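Local coordinates for protein endosialidase (PDB 4HIZ) that hydrolyses polysialic acid, probably cleaving alpha-2,8 and alpha-2,9 linkages of the polymer from within as a trimeric phage enzyme, at residues 281-295 / 306-318. Sequence-based numbering, arbitrary orientation.
Sequences YSTNADLCVTETHSF and AVGYHNGDISPRR
With chi1 at -64°, T290 sets OG1 on the side of its backbone N and CG2 anti to that N, a division that sends OG1 to D313 and G312 while CG2 sits beside NE2 of the H310 ring. T290 OG1 donates to D313 OD2 (2.6 Å), which it meets on the anti side and tilted out of the carboxylate plane, and accepts from the backbone N of G312 (2.7 Å); one hydroxyl thus ties the chain down just past the strand end. T290 CB lies over a face of the H310 ring, 4.1 Å from its centroid, a CH-pi contact. H310 has its CG between backbone N and carbonyl carbon (chi1 80°), which brings the imidazole toward T290 and alongside the E291 side chain; a water linking ND1 to the carbonyl O of E291 lies in the ring plane.

Beyond the strands, I314 fills the 281-288 loop: its CG2 packs 3.8 Å from A285 CB, while CG1 reaches C288 SG. N311 OD1 accepts from the backbone N of both D313 and I314, an Asx motif that shapes this turn. Farther along, R318 approaches D286 side-on, NE (2.8 Å) and NH2 both converging on OD1 in a salt bridge, with carboxylate and guanidinium only 14° from coplanar.

In the paired region, T290 N bonds to H310 O at 2.7 Å, E291 N reaches the same oxygen weakly, and H310 N returns a bond to E291 O. Two residues facing one define a classic beta bulge, here in the antiparallel hairpin 291-297/304-311 that begins a four-stranded sheet, a blade of the sialidase beta-propeller.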
ATOM      1  N   TYR A 281      16.384 -32.951  18.833  1.00 15.65           N
ATOM      2  CA  TYR A 281      15.636 -33.678  19.856  1.00 16.33           C
ATOM      3  C   TYR A 281      16.325 -35.015  20.140  1.00 17.24           C
ATOM      4  O   TYR A 281      16.820 -35.666  19.220  1.00 18.34           O
ATOM      5  CB  TYR A 281      14.236 -33.958  19.351  1.00 16.39           C
ATOM      6  CG  TYR A 281      13.393 -34.662  20.385  1.00 17.20           C
ATOM      7  CD1 TYR A 281      12.750 -33.930  21.367  1.00 17.48           C
ATOM      8  CD2 TYR A 281      13.263 -36.054  20.387  1.00 18.58           C
ATOM      9  CE1 TYR A 281      11.952 -34.556  22.330  1.00 18.89           C
ATOM     10  CE2 TYR A 281      12.481 -36.685  21.344  1.00 19.37           C
ATOM     11  CZ  TYR A 281      11.834 -35.926  22.306  1.00 20.35           C
ATOM     12  OH  TYR A 281      11.046 -36.535  23.258  1.00 23.29           O
ATOM     13  N   SER A 282      16.317 -35.403  21.415  1.00 16.17           N
ATOM     14  CA  SER A 282      16.829 -36.719  21.825  1.00 17.69           C
ATOM     15  C   SER A 282      16.150 -37.072  23.147  1.00 19.13           C
ATOM     16  O   SER A 282      15.801 -36.188  23.934  1.00 18.99           O
ATOM     17  CB  SER A 282      18.342 -36.644  22.001  1.00 17.96           C
ATOM     18  OG  SER A 282      18.803 -37.915  22.506  1.00 18.81           O
ATOM     19  N   THR A 283      15.942 -38.362  23.412  1.00 20.71           N
ATOM     20  CA  THR A 283      15.479 -38.746  24.735  1.00 21.82           C
ATOM     21  C   THR A 283      16.624 -38.798  25.755  1.00 20.02           C
ATOM     22  O   THR A 283      16.388 -38.980  26.950  1.00 20.36           O
ATOM     23  CB  THR A 283      14.711 -40.076  24.710  1.00 25.62           C
ATOM     24  OG1 THR A 283      15.519 -41.058  24.066  1.00 27.60           O
ATOM     25  CG2 THR A 283      13.404 -39.895  23.923  1.00 26.64           C
ATOM     26  N   ASN A 284      17.856 -38.610  25.273  1.00 18.03           N
ATOM     27  CA  ASN A 284      19.029 -38.437  26.131  1.00 17.50           C
ATOM     28  C   ASN A 284      19.100 -36.998  26.597  1.00 17.64           C
ATOM     29  O   ASN A 284      19.379 -36.120  25.773  1.00 17.56           O
ATOM     30  CB  ASN A 284      20.274 -38.749  25.319  1.00 17.43           C
ATOM     31  CG  ASN A 284      21.556 -38.722  26.149  1.00 17.85           C
ATOM     32  OD1 ASN A 284      21.622 -38.082  27.191  1.00 18.76           O
ATOM     33  ND2 ASN A 284      22.596 -39.410  25.666  1.00 18.67           N
ATOM     34  N   ALA A 285      18.874 -36.751  27.890  1.00 16.52           N
ATOM     35  CA  ALA A 285      18.839 -35.387  28.429  1.00 16.27           C
ATOM     36  C   ALA A 285      20.139 -34.603  28.175  1.00 15.85           C
ATOM     37  O   ALA A 285      20.141 -33.369  28.162  1.00 17.39           O
ATOM     38  CB  ALA A 285      18.521 -35.406  29.932  1.00 17.15           C
ATOM     39  N   ASP A 286      21.247 -35.314  28.004  1.00 16.52           N
ATOM     40  CA  ASP A 286      22.516 -34.654  27.795  1.00 17.48           C
ATOM     41  C   ASP A 286      22.784 -34.300  26.339  1.00 17.70           C
ATOM     42  O   ASP A 286      23.759 -33.583  26.042  1.00 18.25           O
ATOM     43  CB  ASP A 286      23.663 -35.539  28.321  1.00 19.85           C
ATOM     44  CG  ASP A 286      23.715 -35.597  29.832  1.00 24.52           C
ATOM     45  OD1 ASP A 286      23.441 -34.592  30.500  1.00 26.57           O
ATOM     46  OD2 ASP A 286      24.108 -36.656  30.366  1.00 27.17           O
ATOM     47  N   LEU A 287      21.963 -34.811  25.425  1.00 16.85           N
ATOM     48  CA  LEU A 287      22.099 -34.426  24.022  1.00 16.88           C
ATOM     49  C   LEU A 287      20.942 -33.563  23.576  1.00 15.68           C
ATOM     50  O   LEU A 287      21.117 -32.731  22.669  1.00 15.45           O
ATOM     51  CB  LEU A 287      22.119 -35.662  23.131  1.00 19.73           C
ATOM     52  CG  LEU A 287      23.327 -36.551  23.361  1.00 23.24           C
ATOM     53  CD1 LEU A 287      23.235 -37.787  22.460  1.00 25.07           C
ATOM     54  CD2 LEU A 287      24.565 -35.739  23.071  1.00 24.55           C
ATOM     55  N   CYS A 288      19.763 -33.787  24.148  1.00 16.05           N
ATOM     56  CA  CYS A 288      18.529 -33.120  23.656  1.00 15.28           C
ATOM     57  C   CYS A 288      18.689 -31.593  23.555  1.00 15.49           C
ATOM     58  O   CYS A 288      19.166 -30.935  24.488  1.00 16.02           O
ATOM     59  CB  CYS A 288      17.307 -33.458  24.569  1.00 15.81           C
ATOM     60  SG  CYS A 288      15.718 -32.883  23.893  1.00 18.47           S
ATOM     61  N   VAL A 289      18.295 -31.036  22.411  1.00 14.33           N
ATOM     62  CA  VAL A 289      18.149 -29.572  22.311  1.00 14.56           C
ATOM     63  C   VAL A 289      16.713 -29.262  21.940  1.00 14.52           C
ATOM     64  O   VAL A 289      16.173 -29.780  20.960  1.00 15.70           O
ATOM     65  CB  VAL A 289      19.122 -28.971  21.271  1.00 13.93           C
ATOM     66  CG1 VAL A 289      18.892 -27.409  21.085  1.00 14.26           C
ATOM     67  CG2 VAL A 289      20.573 -29.222  21.701  1.00 14.10           C
ATOM     68  N   THR A 290      16.088 -28.433  22.754  1.00 14.73           N
ATOM     69  CA  THR A 290      14.709 -28.020  22.478  1.00 14.63           C
ATOM     70  C   THR A 290      14.756 -26.836  21.520  1.00 15.31           C
ATOM     71  O   THR A 290      14.063 -26.821  20.500  1.00 16.52           O
ATOM     72  CB  THR A 290      14.008 -27.630  23.773  1.00 16.19           C
ATOM     73  OG1 THR A 290      13.930 -28.785  24.615  1.00 16.97           O
ATOM     74  CG2 THR A 290      12.570 -27.172  23.517  1.00 17.03           C
ATOM     75  N   GLU A 291      15.574 -25.852  21.863  1.00 14.69           N
ATOM     76  CA  GLU A 291      15.726 -24.646  21.033  1.00 14.45           C
ATOM     77  C   GLU A 291      17.118 -24.113  21.145  1.00 13.87           C
ATOM     78  O   GLU A 291      17.700 -24.137  22.231  1.00 14.72           O
ATOM     79  CB  GLU A 291      14.771 -23.489  21.461  1.00 16.10           C
ATOM     80  CG  GLU A 291      13.307 -23.732  21.145  1.00 18.63           C
ATOM     81  CD  GLU A 291      12.374 -22.701  21.776  1.00 21.20           C
ATOM     82  OE1 GLU A 291      12.769 -22.062  22.761  1.00 23.01           O
ATOM     83  OE2 GLU A 291      11.246 -22.501  21.286  1.00 22.51           O
ATOM     84  N   THR A 292      17.654 -23.630  20.021  1.00 13.48           N
ATOM     85  CA  THR A 292      18.786 -22.700  20.027  1.00 13.25           C
ATOM     86  C   THR A 292      18.217 -21.274  19.967  1.00 13.88           C
ATOM     87  O   THR A 292      17.194 -21.021  19.286  1.00 15.37           O
ATOM     88  CB  THR A 292      19.758 -22.939  18.853  1.00 13.32           C
ATOM     89  OG1 THR A 292      19.089 -22.860  17.591  1.00 13.50           O
ATOM     90  CG2 THR A 292      20.414 -24.367  18.950  1.00 12.71           C
ATOM     91  N   HIS A 293      18.876 -20.362  20.671  1.00 11.86           N
ATOM     92  CA  HIS A 293      18.229 -19.080  20.993  1.00 11.30           C
ATOM     93  C   HIS A 293      19.270 -18.090  21.452  1.00 11.73           C
ATOM     94  O   HIS A 293      20.056 -18.401  22.369  1.00 13.55           O
ATOM     95  CB  HIS A 293      17.176 -19.328  22.102  1.00 12.07           C
ATOM     96  CG  HIS A 293      16.470 -18.090  22.590  1.00 12.09           C
ATOM     97  ND1 HIS A 293      16.971 -17.306  23.610  1.00 11.82           N
ATOM     98  CD2 HIS A 293      15.277 -17.535  22.242  1.00 12.93           C
ATOM     99  CE1 HIS A 293      16.112 -16.325  23.875  1.00 11.75           C
ATOM    100  NE2 HIS A 293      15.075 -16.453  23.066  1.00 12.83           N
ATOM    101  N   SER A 294      19.330 -16.922  20.793  1.00 12.02           N
ATOM    102  CA  SER A 294      20.267 -15.845  21.148  1.00 11.26           C
ATOM    103  C   SER A 294      21.672 -16.115  20.580  1.00 12.04           C
ATOM    104  O   SER A 294      22.051 -17.269  20.285  1.00 13.00           O
ATOM    105  CB  SER A 294      20.314 -15.597  22.681  1.00 11.48           C
ATOM    106  OG  SER A 294      20.782 -14.288  22.979  1.00 12.24           O
ATOM    107  N   PHE A 295      22.425 -15.042  20.440  1.00 11.81           N
ATOM    108  CA  PHE A 295      23.715 -15.090  19.751  1.00 12.45           C
ATOM    109  C   PHE A 295      24.548 -13.963  20.314  1.00 12.23           C
ATOM    110  O   PHE A 295      24.065 -12.828  20.454  1.00 12.74           O
ATOM    111  CB  PHE A 295      23.494 -14.868  18.236  1.00 12.44           C
ATOM    112  CG  PHE A 295      24.752 -14.842  17.431  1.00 13.30           C
ATOM    113  CD1 PHE A 295      25.408 -13.640  17.203  1.00 13.08           C
ATOM    114  CD2 PHE A 295      25.263 -16.017  16.886  1.00 13.74           C
ATOM    115  CE1 PHE A 295      26.584 -13.589  16.405  1.00 14.83           C
ATOM    116  CE2 PHE A 295      26.433 -15.999  16.105  1.00 14.76           C
ATOM    117  CZ  PHE A 295      27.090 -14.781  15.865  1.00 15.19           C
ATOM    118  N   ALA A 306      28.966 -17.399  20.798  1.00 11.96           N
ATOM    119  CA  ALA A 306      28.193 -18.346  21.574  1.00 12.40           C
ATOM    120  C   ALA A 306      26.725 -18.267  21.121  1.00 11.94           C
ATOM    121  O   ALA A 306      26.237 -17.192  20.747  1.00 12.75           O
ATOM    122  CB  ALA A 306      28.294 -18.046  23.062  1.00 12.58           C
ATOM    123  N   VAL A 307      26.037 -19.406  21.178  1.00 12.53           N
ATOM    124  CA  VAL A 307      24.603 -19.486  20.848  1.00 13.23           C
ATOM    125  C   VAL A 307      23.917 -20.054  22.088  1.00 14.00           C
ATOM    126  O   VAL A 307      24.438 -20.983  22.698  1.00 14.40           O
ATOM    127  CB  VAL A 307      24.420 -20.464  19.674  1.00 14.35           C
ATOM    128  CG1 VAL A 307      22.972 -20.962  19.536  1.00 14.93           C
ATOM    129  CG2 VAL A 307      24.974 -19.853  18.365  1.00 14.50           C
ATOM    130  N   GLY A 308      22.781 -19.485  22.502  1.00 12.35           N
ATOM    131  CA  GLY A 308      22.114 -20.039  23.673  1.00 12.13           C
ATOM    132  C   GLY A 308      21.352 -21.309  23.315  1.00 12.36           C
ATOM    133  O   GLY A 308      20.955 -21.528  22.158  1.00 11.85           O
ATOM    134  N   TYR A 309      21.123 -22.160  24.307  1.00 13.05           N
ATOM    135  CA  TYR A 309      20.253 -23.323  24.048  1.00 13.64           C
ATOM    136  C   TYR A 309      19.679 -23.861  25.348  1.00 12.77           C
ATOM    137  O   TYR A 309      20.171 -23.548  26.455  1.00 12.62           O
ATOM    138  CB  TYR A 309      21.035 -24.476  23.351  1.00 12.84           C
ATOM    139  CG  TYR A 309      21.817 -25.364  24.333  1.00 12.84           C
ATOM    140  CD1 TYR A 309      23.063 -24.955  24.824  1.00 13.66           C
ATOM    141  CD2 TYR A 309      21.296 -26.579  24.757  1.00 14.05           C
ATOM    142  CE1 TYR A 309      23.797 -25.749  25.697  1.00 14.92           C
ATOM    143  CE2 TYR A 309      22.015 -27.377  25.660  1.00 15.12           C
ATOM    144  CZ  TYR A 309      23.254 -26.947  26.119  1.00 15.41           C
ATOM    145  OH  TYR A 309      23.974 -27.729  27.022  1.00 16.50           O
ATOM    146  N   HIS A 310      18.620 -24.639  25.216  1.00 13.23           N
ATOM    147  CA  HIS A 310      18.172 -25.413  26.376  1.00 13.79           C
ATOM    148  C   HIS A 310      17.518 -26.706  25.928  1.00 14.76           C
ATOM    149  O   HIS A 310      17.092 -26.869  24.757  1.00 14.74           O
ATOM    150  CB  HIS A 310      17.186 -24.568  27.232  1.00 14.23           C
ATOM    151  CG  HIS A 310      15.780 -24.534  26.709  1.00 14.94           C
ATOM    152  ND1 HIS A 310      15.387 -23.727  25.665  1.00 15.98           N
ATOM    153  CD2 HIS A 310      14.668 -25.207  27.104  1.00 16.00           C
ATOM    154  CE1 HIS A 310      14.088 -23.893  25.440  1.00 16.16           C
ATOM    155  NE2 HIS A 310      13.630 -24.801  26.291  1.00 16.48           N
ATOM    156  N   ASN A 311      17.464 -27.635  26.882  1.00 14.30           N
ATOM    157  CA  ASN A 311      16.648 -28.822  26.776  1.00 15.06           C
ATOM    158  C   ASN A 311      15.533 -28.632  27.791  1.00 16.27           C
ATOM    159  O   ASN A 311      15.805 -28.579  29.007  1.00 16.60           O
ATOM    160  CB  ASN A 311      17.489 -30.066  27.131  1.00 14.56           C
ATOM    161  CG  ASN A 311      16.628 -31.196  27.700  1.00 17.42           C
ATOM    162  OD1 ASN A 311      15.483 -31.387  27.270  1.00 17.93           O
ATOM    163  ND2 ASN A 311      17.178 -31.950  28.680  1.00 17.86           N
ATOM    164  N   GLY A 312      14.288 -28.505  27.308  1.00 16.85           N
ATOM    165  CA  GLY A 312      13.130 -28.441  28.192  1.00 18.33           C
ATOM    166  C   GLY A 312      12.179 -29.611  27.995  1.00 20.12           C
ATOM    167  O   GLY A 312      11.035 -29.569  28.466  1.00 21.91           O
ATOM    168  N   ASP A 313      12.658 -30.659  27.312  1.00 20.43           N
ATOM    169  CA  ASP A 313      11.829 -31.802  26.915  1.00 22.24           C
ATOM    170  C   ASP A 313      12.054 -33.009  27.816  1.00 21.16           C
ATOM    171  O   ASP A 313      11.115 -33.761  28.112  1.00 22.34           O
ATOM    172  CB  ASP A 313      12.121 -32.224  25.464  1.00 25.24           C
ATOM    173  CG  ASP A 313      11.436 -31.319  24.433  1.00 28.79           C
ATOM    174  OD1 ASP A 313      10.201 -31.439  24.272  1.00 32.11           O
ATOM    175  OD2 ASP A 313      12.117 -30.496  23.764  1.00 28.87           O
ATOM    176  N   ILE A 314      13.302 -33.195  28.237  1.00 20.00           N
ATOM    177  CA  ILE A 314      13.669 -34.383  29.030  1.00 19.98           C
ATOM    178  C   ILE A 314      14.227 -33.944  30.385  1.00 20.27           C
ATOM    179  O   ILE A 314      15.150 -33.147  30.438  1.00 21.41           O
ATOM    180  CB  ILE A 314      14.792 -35.185  28.328  1.00 21.04           C
ATOM    181  CG1 ILE A 314      14.510 -35.382  26.828  1.00 22.91           C
ATOM    182  CG2 ILE A 314      15.041 -36.521  29.053  1.00 21.30           C
ATOM    183  CD1 ILE A 314      13.238 -36.168  26.501  1.00 25.03           C
ATOM    184  N   SER A 315      13.675 -34.427  31.492  1.00 19.71           N
ATOM    185  CA  SER A 315      14.306 -34.148  32.776  1.00 22.32           C
ATOM    186  C   SER A 315      15.519 -35.065  32.880  1.00 20.56           C
ATOM    187  O   SER A 315      15.432 -36.217  32.511  1.00 21.87           O
ATOM    188  CB  SER A 315      13.379 -34.443  33.954  1.00 30.80           C
ATOM    189  OG  SER A 315      12.363 -33.475  34.017  1.00 39.28           O
ATOM    190  N   PRO A 316      16.639 -34.562  33.401  1.00 20.27           N
ATOM    191  CA  PRO A 316      16.881 -33.214  33.936  1.00 19.80           C
ATOM    192  C   PRO A 316      17.110 -32.205  32.812  1.00 19.01           C
ATOM    193  O   PRO A 316      17.758 -32.525  31.821  1.00 19.01           O
ATOM    194  CB  PRO A 316      18.154 -33.402  34.775  1.00 21.54           C
ATOM    195  CG  PRO A 316      18.884 -34.517  34.063  1.00 22.37           C
ATOM    196  CD  PRO A 316      17.800 -35.454  33.572  1.00 21.82           C
ATOM    197  N   ARG A 317      16.560 -31.003  32.968  1.00 17.47           N
ATOM    198  CA  ARG A 317      16.801 -29.948  31.972  1.00 16.48           C
ATOM    199  C   ARG A 317      18.277 -29.571  31.918  1.00 16.56           C
ATOM    200  O   ARG A 317      19.011 -29.722  32.909  1.00 17.21           O
ATOM    201  CB  ARG A 317      16.006 -28.689  32.319  1.00 16.86           C
ATOM    202  CG  ARG A 317      14.510 -28.863  32.167  1.00 17.97           C
ATOM    203  CD  ARG A 317      13.803 -27.532  32.037  1.00 19.05           C
ATOM    204  NE  ARG A 317      12.384 -27.808  31.959  1.00 21.78           N
ATOM    205  CZ  ARG A 317      11.500 -26.978  31.476  1.00 25.04           C
ATOM    206  NH1 ARG A 317      11.904 -25.798  31.020  1.00 27.41           N
ATOM    207  NH2 ARG A 317      10.221 -27.337  31.447  1.00 24.97           N
ATOM    208  N   ARG A 318      18.714 -29.064  30.762  1.00 16.46           N
ATOM    209  CA  ARG A 318      20.025 -28.419  30.649  1.00 16.80           C
ATOM    210  C   ARG A 318      19.805 -27.065  29.991  1.00 15.48           C
ATOM    211  O   ARG A 318      18.924 -26.939  29.144  1.00 15.89           O
ATOM    212  CB  ARG A 318      20.992 -29.221  29.774  1.00 18.40           C
ATOM    213  CG  ARG A 318      21.758 -30.354  30.510  1.00 19.75           C
ATOM    214  CD  ARG A 318      20.863 -31.535  30.700  1.00 19.95           C
ATOM    215  NE  ARG A 318      21.603 -32.659  31.320  1.00 20.23           N
ATOM    216  CZ  ARG A 318      21.743 -32.812  32.630  1.00 21.15           C
ATOM    217  NH1 ARG A 318      21.189 -31.917  33.447  1.00 22.19           N
ATOM    218  NH2 ARG A 318      22.420 -33.865  33.122  1.00 21.78           N
TER
HETATM  219  O   HOH W   1      16.967 -21.930  24.109  1.00 16.68           O